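Long-range contacts in epsin-3 (Saccharomyces cerevisiae, PDB 3ONK), which helps recruit clathrin to the Golgi network and endosomes, binding phosphoinositide-rich membranes and taking part in sorting at the multivesicular body: residues T10-K15 against F42-E47; E100-I105 against I114-R119. One frame throughout, in Å; residues are numbered along the deposited sequence.

Contact 1 (T10-K15 against F42-E47); sequences TEMEGK and FREREE
Thr10 OG1 is held from two helices: it donates to Glu47 OE2 at 2.6 Å and accepts from Glu13 N at 3.3 Å, the latter bond nearly straight at 165°. The two side chains of the cross-helix bond reach toward each other tip to tip, and the hydroxyl meets OE2 from well above the carboxylate plane, 60° out of it. Thr10 OG1 sits between the backbone N and the carbonyl carbon, the position from which it caps helix 11-19. Glu13 OE1 in turn accepts from Thr10 N at 2.9 Å, above its carboxylate plane, which completes a capping box. The start of helix 11-19 of the ENTH domain is thus tied to the start of helix 42-57; the axes of segments 11-15 and 42-47 pass 9.4 Å apart at 35°. Met12 CB packs against the same carboxylate, 3.5 Å from Glu47 OE2, and also rests on Glu44 CG; the Met12 and Glu44 chains cross at about a right angle. Met12 bends at chi2 and chi3, and its CE comes to Glu44 OE1, while the residue also touches Ile35 of helix 29-38. One water bridges the helices, accepting from Met12 N and donating to Glu44 OE2. Glu13 OE2 lies over the aliphatic part of Glu47, 3.6 Å from CG, and the two carboxylates come near enough that their like charges would probably repel.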
loop_
_atom_site.group_PDB
_atom_site.type_symbol
_atom_site.label_atom_id
_atom_site.label_comp_id
_atom_site.label_asym_id
_atom_site.label_seq_id
_atom_site.Cartn_x
_atom_site.Cartn_y
_atom_site.Cartn_z
ATOM N N THR A 10 15.128 0.032 10.365
ATOM C CA THR A 10 14.783 -0.949 11.382
ATOM C C THR A 10 14.277 -2.210 10.667
ATOM O O THR A 10 14.020 -2.203 9.452
ATOM C CB THR A 10 13.677 -0.444 12.326
ATOM O OG1 THR A 10 12.474 -0.268 11.572
ATOM C CG2 THR A 10 14.064 0.891 12.970
ATOM N N GLU A 11 14.140 -3.284 11.429
ATOM C CA GLU A 11 13.655 -4.552 10.904
ATOM C C GLU A 11 12.356 -4.364 10.141
ATOM O O GLU A 11 12.201 -4.881 9.036
ATOM C CB GLU A 11 13.399 -5.533 12.038
ATOM C CG GLU A 11 14.514 -6.497 12.310
ATOM C CD GLU A 11 14.021 -7.668 13.128
ATOM O OE1 GLU A 11 13.222 -8.487 12.596
ATOM O OE2 GLU A 11 14.411 -7.749 14.308
ATOM N N MET A 12 11.425 -3.627 10.740
ATOM C CA MET A 12 10.117 -3.425 10.118
ATOM C C MET A 12 10.198 -2.532 8.875
ATOM O O MET A 12 9.513 -2.773 7.886
ATOM C CB MET A 12 9.106 -2.874 11.128
ATOM C CG MET A 12 7.687 -2.699 10.581
ATOM S SD MET A 12 6.951 -4.213 9.917
ATOM C CE MET A 12 6.882 -5.285 11.345
ATOM N N GLU A 13 11.017 -1.492 8.927
ATOM C CA GLU A 13 11.211 -0.640 7.758
ATOM C C GLU A 13 11.874 -1.447 6.639
ATOM O O GLU A 13 11.626 -1.205 5.455
ATOM C CB GLU A 13 12.057 0.588 8.108
ATOM C CG GLU A 13 11.367 1.550 9.048
ATOM C CD GLU A 13 12.316 2.556 9.675
ATOM O OE1 GLU A 13 13.550 2.376 9.577
ATOM O OE2 GLU A 13 11.820 3.534 10.267
ATOM N N GLY A 14 12.695 -2.422 7.019
ATOM C CA GLY A 14 13.314 -3.316 6.057
ATOM C C GLY A 14 12.292 -4.238 5.396
ATOM O O GLY A 14 12.384 -4.540 4.208
ATOM N N LYS A 15 11.324 -4.708 6.174
ATOM C CA LYS A 15 10.291 -5.574 5.639
ATOM C C LYS A 15 9.449 -4.808 4.617
ATOM O O LYS A 15 9.193 -5.304 3.513
ATOM C CB LYS A 15 9.417 -6.116 6.772
ATOM C CG LYS A 15 10.067 -7.217 7.592
ATOM C CD LYS A 15 9.057 -7.840 8.556
ATOM C CE LYS A 15 9.535 -9.172 9.094
ATOM N NZ LYS A 15 10.877 -9.070 9.701
ATOM N N PHE A 42 2.465 1.095 18.169
ATOM C CA PHE A 42 2.581 2.474 17.741
ATOM C C PHE A 42 3.850 2.718 16.921
ATOM O O PHE A 42 3.782 3.234 15.803
ATOM C CB PHE A 42 2.515 3.392 18.964
ATOM C CG PHE A 42 2.545 4.853 18.635
ATOM C CD1 PHE A 42 2.009 5.318 17.450
ATOM C CD2 PHE A 42 3.094 5.765 19.532
ATOM C CE1 PHE A 42 2.030 6.660 17.148
ATOM C CE2 PHE A 42 3.129 7.103 19.237
ATOM C CZ PHE A 42 2.593 7.562 18.049
ATOM N N ARG A 43 4.998 2.344 17.480
ATOM C CA ARG A 43 6.287 2.560 16.821
ATOM C C ARG A 43 6.317 1.982 15.407
ATOM O O ARG A 43 6.572 2.689 14.436
ATOM C CB ARG A 43 7.426 1.952 17.647
ATOM N N GLU A 44 6.061 0.690 15.289
ATOM C CA GLU A 44 6.097 0.062 13.974
ATOM C C GLU A 44 4.978 0.515 13.022
ATOM O O GLU A 44 5.139 0.460 11.805
ATOM C CB GLU A 44 6.173 -1.460 14.113
ATOM C CG GLU A 44 7.574 -1.909 14.487
ATOM C CD GLU A 44 7.686 -3.384 14.792
ATOM O OE1 GLU A 44 6.646 -4.050 14.949
ATOM O OE2 GLU A 44 8.825 -3.875 14.875
ATOM N N ARG A 45 3.853 0.970 13.568
ATOM C CA ARG A 45 2.788 1.498 12.732
ATOM C C ARG A 45 3.315 2.754 12.021
ATOM O O ARG A 45 3.185 2.893 10.807
ATOM C CB ARG A 45 1.519 1.791 13.562
ATOM C CG ARG A 45 0.353 2.419 12.771
ATOM C CD ARG A 45 -0.795 2.877 13.700
ATOM N NE ARG A 45 -0.969 1.877 14.729
ATOM C CZ ARG A 45 -0.995 2.101 16.031
ATOM N NH1 ARG A 45 -0.928 3.329 16.519
ATOM N NH2 ARG A 45 -1.120 1.064 16.846
ATOM N N GLU A 46 3.938 3.656 12.773
ATOM C CA GLU A 46 4.508 4.866 12.180
ATOM C C GLU A 46 5.664 4.558 11.227
ATOM O O GLU A 46 5.799 5.199 10.184
ATOM C CB GLU A 46 4.955 5.854 13.269
ATOM C CG GLU A 46 4.243 7.210 13.205
ATOM C CD GLU A 46 4.156 7.912 14.557
ATOM O OE1 GLU A 46 4.618 7.326 15.564
ATOM O OE2 GLU A 46 3.626 9.048 14.616
ATOM N N GLU A 47 6.492 3.573 11.569
ATOM C CA GLU A 47 7.581 3.164 10.665
ATOM C C GLU A 47 7.050 2.725 9.318
ATOM O O GLU A 47 7.580 3.104 8.273
ATOM C CB GLU A 47 8.401 2.023 11.267
ATOM C CG GLU A 47 9.213 2.434 12.462
ATOM C CD GLU A 47 9.987 1.287 13.070
ATOM O OE1 GLU A 47 10.503 1.482 14.183
ATOM O OE2 GLU A 47 10.079 0.197 12.455
HETATM O O HOH W 1 11.412 -3.213 13.697
#

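Contact 2 (E100-I105 against I114-R119); sequences ETFHYI and INVRTR
Arg117 sends CG anti to its own carbonyl carbon, bends at chi3 (-66°) to turn NE, and places CZ through chi4 (-83°); His103 also has CG anti to the carbonyl carbon. The guanidinium lies flat on the imidazole, planes 13° apart and group centres 3.6 Å, a flat guanidinium-imidazole stack with Arg117 NH1 over the middle of the ring. The opposite guanidinium face rests on Ile114 CA, one turn back in the helix. In its own plane the group donates from NH1 to Phe102 O at 2.8 Å, and NH1 also gives to a water that accepts from Tyr104 N. The aliphatic part of Arg117 lines the loop backbone, CG 3.1 Å from Phe102 O and CD 3.3 Å from Glu100 O. An alanine here would probably leave Phe102 O without its side-chain donor and the His103 ring without its stacking partner, free to turn. Phe102 crosses Val116 obliquely, CD1 3.9 Å from Val116 CB, and also reaches Trp64 of helix 64-80. Backbone hydrogen bonds join Tyr104, mid-loop, to Gln112 and Gly113 at the entry to helix 113-127. An arginine stacked on a ring and bonded to a loop carbonyl thus pins the connection between helices 93-97 and 113-127 onto the latter, within the all-helical ENTH fold.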
loop_
_atom_site.group_PDB
_atom_site.type_symbol
_atom_site.label_atom_id
_atom_site.label_comp_id
_atom_site.label_asym_id
_atom_site.label_seq_id
_atom_site.Cartn_x
_atom_site.Cartn_y
_atom_site.Cartn_z
ATOM N N GLU A 100 -3.931 9.408 -8.628
ATOM C CA GLU A 100 -5.083 9.228 -9.502
ATOM C C GLU A 100 -4.773 9.676 -10.931
ATOM O O GLU A 100 -5.477 9.304 -11.880
ATOM C CB GLU A 100 -6.304 9.979 -8.969
ATOM C CG GLU A 100 -6.949 9.377 -7.736
ATOM C CD GLU A 100 -8.170 10.176 -7.279
ATOM O OE1 GLU A 100 -8.026 11.032 -6.377
ATOM O OE2 GLU A 100 -9.271 9.958 -7.835
ATOM N N THR A 101 -3.717 10.468 -11.089
ATOM C CA THR A 101 -3.348 10.943 -12.425
ATOM C C THR A 101 -2.063 10.312 -12.959
ATOM O O THR A 101 -1.545 10.714 -14.008
ATOM C CB THR A 101 -3.253 12.483 -12.503
ATOM O OG1 THR A 101 -2.569 13.004 -11.350
ATOM C CG2 THR A 101 -4.645 13.084 -12.590
ATOM N N PHE A 102 -1.567 9.314 -12.241
ATOM C CA PHE A 102 -0.325 8.661 -12.618
ATOM C C PHE A 102 -0.455 7.999 -13.992
ATOM O O PHE A 102 -1.254 7.077 -14.190
ATOM C CB PHE A 102 0.084 7.638 -11.554
ATOM C CG PHE A 102 1.492 7.124 -11.723
ATOM C CD1 PHE A 102 1.736 5.940 -12.400
ATOM C CD2 PHE A 102 2.573 7.838 -11.217
ATOM C CE1 PHE A 102 3.030 5.472 -12.554
ATOM C CE2 PHE A 102 3.858 7.381 -11.372
ATOM C CZ PHE A 102 4.088 6.192 -12.043
ATOM N N HIS A 103 0.346 8.482 -14.933
ATOM C CA HIS A 103 0.383 7.952 -16.291
ATOM C C HIS A 103 1.822 7.566 -16.652
ATOM O O HIS A 103 2.776 8.289 -16.359
ATOM C CB HIS A 103 -0.150 8.982 -17.290
ATOM C CG HIS A 103 -1.640 9.123 -17.276
ATOM N ND1 HIS A 103 -2.444 8.615 -18.276
ATOM C CD2 HIS A 103 -2.476 9.694 -16.376
ATOM C CE1 HIS A 103 -3.711 8.877 -17.996
ATOM N NE2 HIS A 103 -3.756 9.531 -16.848
ATOM N N TYR A 104 1.981 6.413 -17.278
ATOM C CA TYR A 104 3.298 5.994 -17.696
ATOM C C TYR A 104 3.212 4.787 -18.628
ATOM O O TYR A 104 2.580 3.777 -18.308
ATOM C CB TYR A 104 4.193 5.704 -16.477
ATOM C CG TYR A 104 5.614 5.336 -16.842
ATOM C CD1 TYR A 104 6.099 4.057 -16.617
ATOM C CD2 TYR A 104 6.465 6.265 -17.429
ATOM C CE1 TYR A 104 7.397 3.710 -16.960
ATOM C CE2 TYR A 104 7.757 5.930 -17.778
ATOM C CZ TYR A 104 8.220 4.648 -17.540
ATOM O OH TYR A 104 9.507 4.306 -17.890
ATOM N N ILE A 105 3.836 4.919 -19.794
ATOM C CA ILE A 105 4.066 3.788 -20.688
ATOM C C ILE A 105 5.578 3.515 -20.688
ATOM O O ILE A 105 6.367 4.428 -20.922
ATOM C CB ILE A 105 3.514 4.083 -22.113
ATOM C CG1 ILE A 105 2.011 4.364 -22.035
ATOM C CG2 ILE A 105 3.792 2.931 -23.062
ATOM C CD1 ILE A 105 1.338 4.544 -23.375
ATOM N N ILE A 114 -1.956 2.672 -15.981
ATOM C CA ILE A 114 -3.373 2.302 -15.854
ATOM C C ILE A 114 -3.663 1.409 -14.636
ATOM O O ILE A 114 -4.709 1.524 -13.997
ATOM C CB ILE A 114 -3.953 1.705 -17.155
ATOM C CG1 ILE A 114 -5.485 1.650 -17.067
ATOM C CG2 ILE A 114 -3.303 0.345 -17.502
ATOM C CD1 ILE A 114 -6.180 1.576 -18.416
ATOM N N ASN A 115 -2.719 0.542 -14.301
ATOM C CA ASN A 115 -2.855 -0.305 -13.127
ATOM C C ASN A 115 -2.771 0.470 -11.820
ATOM O O ASN A 115 -3.507 0.191 -10.872
ATOM C CB ASN A 115 -1.795 -1.396 -13.173
ATOM C CG ASN A 115 -1.962 -2.286 -14.370
ATOM O OD1 ASN A 115 -3.078 -2.720 -14.670
ATOM N ND2 ASN A 115 -0.872 -2.545 -15.080
ATOM N N VAL A 116 -1.869 1.444 -11.775
ATOM C CA VAL A 116 -1.715 2.282 -10.598
ATOM C C VAL A 116 -2.995 3.069 -10.318
ATOM O O VAL A 116 -3.458 3.121 -9.171
ATOM C CB VAL A 116 -0.516 3.252 -10.746
ATOM C CG1 VAL A 116 -0.511 4.277 -9.617
ATOM C CG2 VAL A 116 0.815 2.473 -10.803
ATOM N N ARG A 117 -3.570 3.664 -11.370
ATOM C CA ARG A 117 -4.757 4.521 -11.224
ATOM C C ARG A 117 -5.970 3.730 -10.767
ATOM O O ARG A 117 -6.690 4.165 -9.877
ATOM C CB ARG A 117 -5.095 5.255 -12.527
ATOM C CG ARG A 117 -3.992 6.139 -13.065
ATOM C CD ARG A 117 -4.541 7.106 -14.126
ATOM N NE ARG A 117 -5.009 6.406 -15.320
ATOM C CZ ARG A 117 -4.208 6.029 -16.310
ATOM N NH1 ARG A 117 -2.912 6.288 -16.253
ATOM N NH2 ARG A 117 -4.700 5.401 -17.360
ATOM N N THR A 118 -6.194 2.576 -11.394
ATOM C CA THR A 118 -7.291 1.684 -11.024
ATOM C C THR A 118 -7.134 1.108 -9.609
ATOM O O THR A 118 -8.125 0.954 -8.890
ATOM C CB THR A 118 -7.484 0.539 -12.050
ATOM O OG1 THR A 118 -6.379 -0.367 -11.989
ATOM C CG2 THR A 118 -7.582 1.099 -13.464
ATOM N N ARG A 119 -5.903 0.800 -9.196
ATOM C CA ARG A 119 -5.677 0.363 -7.814
ATOM C C ARG A 119 -5.940 1.507 -6.849
ATOM O O ARG A 119 -6.522 1.319 -5.785
ATOM C CB ARG A 119 -4.238 -0.115 -7.593
ATOM C CG ARG A 119 -3.855 -1.382 -8.319
ATOM C CD ARG A 119 -4.839 -2.490 -8.053
ATOM N NE ARG A 119 -4.713 -3.069 -6.715
ATOM C CZ ARG A 119 -4.033 -4.180 -6.425
ATOM N NH1 ARG A 119 -3.995 -4.627 -5.176
ATOM N NH2 ARG A 119 -3.396 -4.845 -7.376
HETATM O O HOH W 2 -0.692 5.355 -18.015
#

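Contact 1 and contact 2 lie on opposite sides of the centre of the chain, and the centre of each contact is about 14 Å from it. Their own centres are about 27 Å apart and their nearest atoms about 16 Å, so they do not touch. In sequence they are in series: 10-15 and 42-47 close before 100-105 and 114-119 open. Contact 1 joins two helices near their starts across 26 intervening residues, whereas contact 2 fastens a loop to the helix it leads into, with only eight residues between. Both are near the surface and each also includes one bridging water. Both belong to the same ENTH domain.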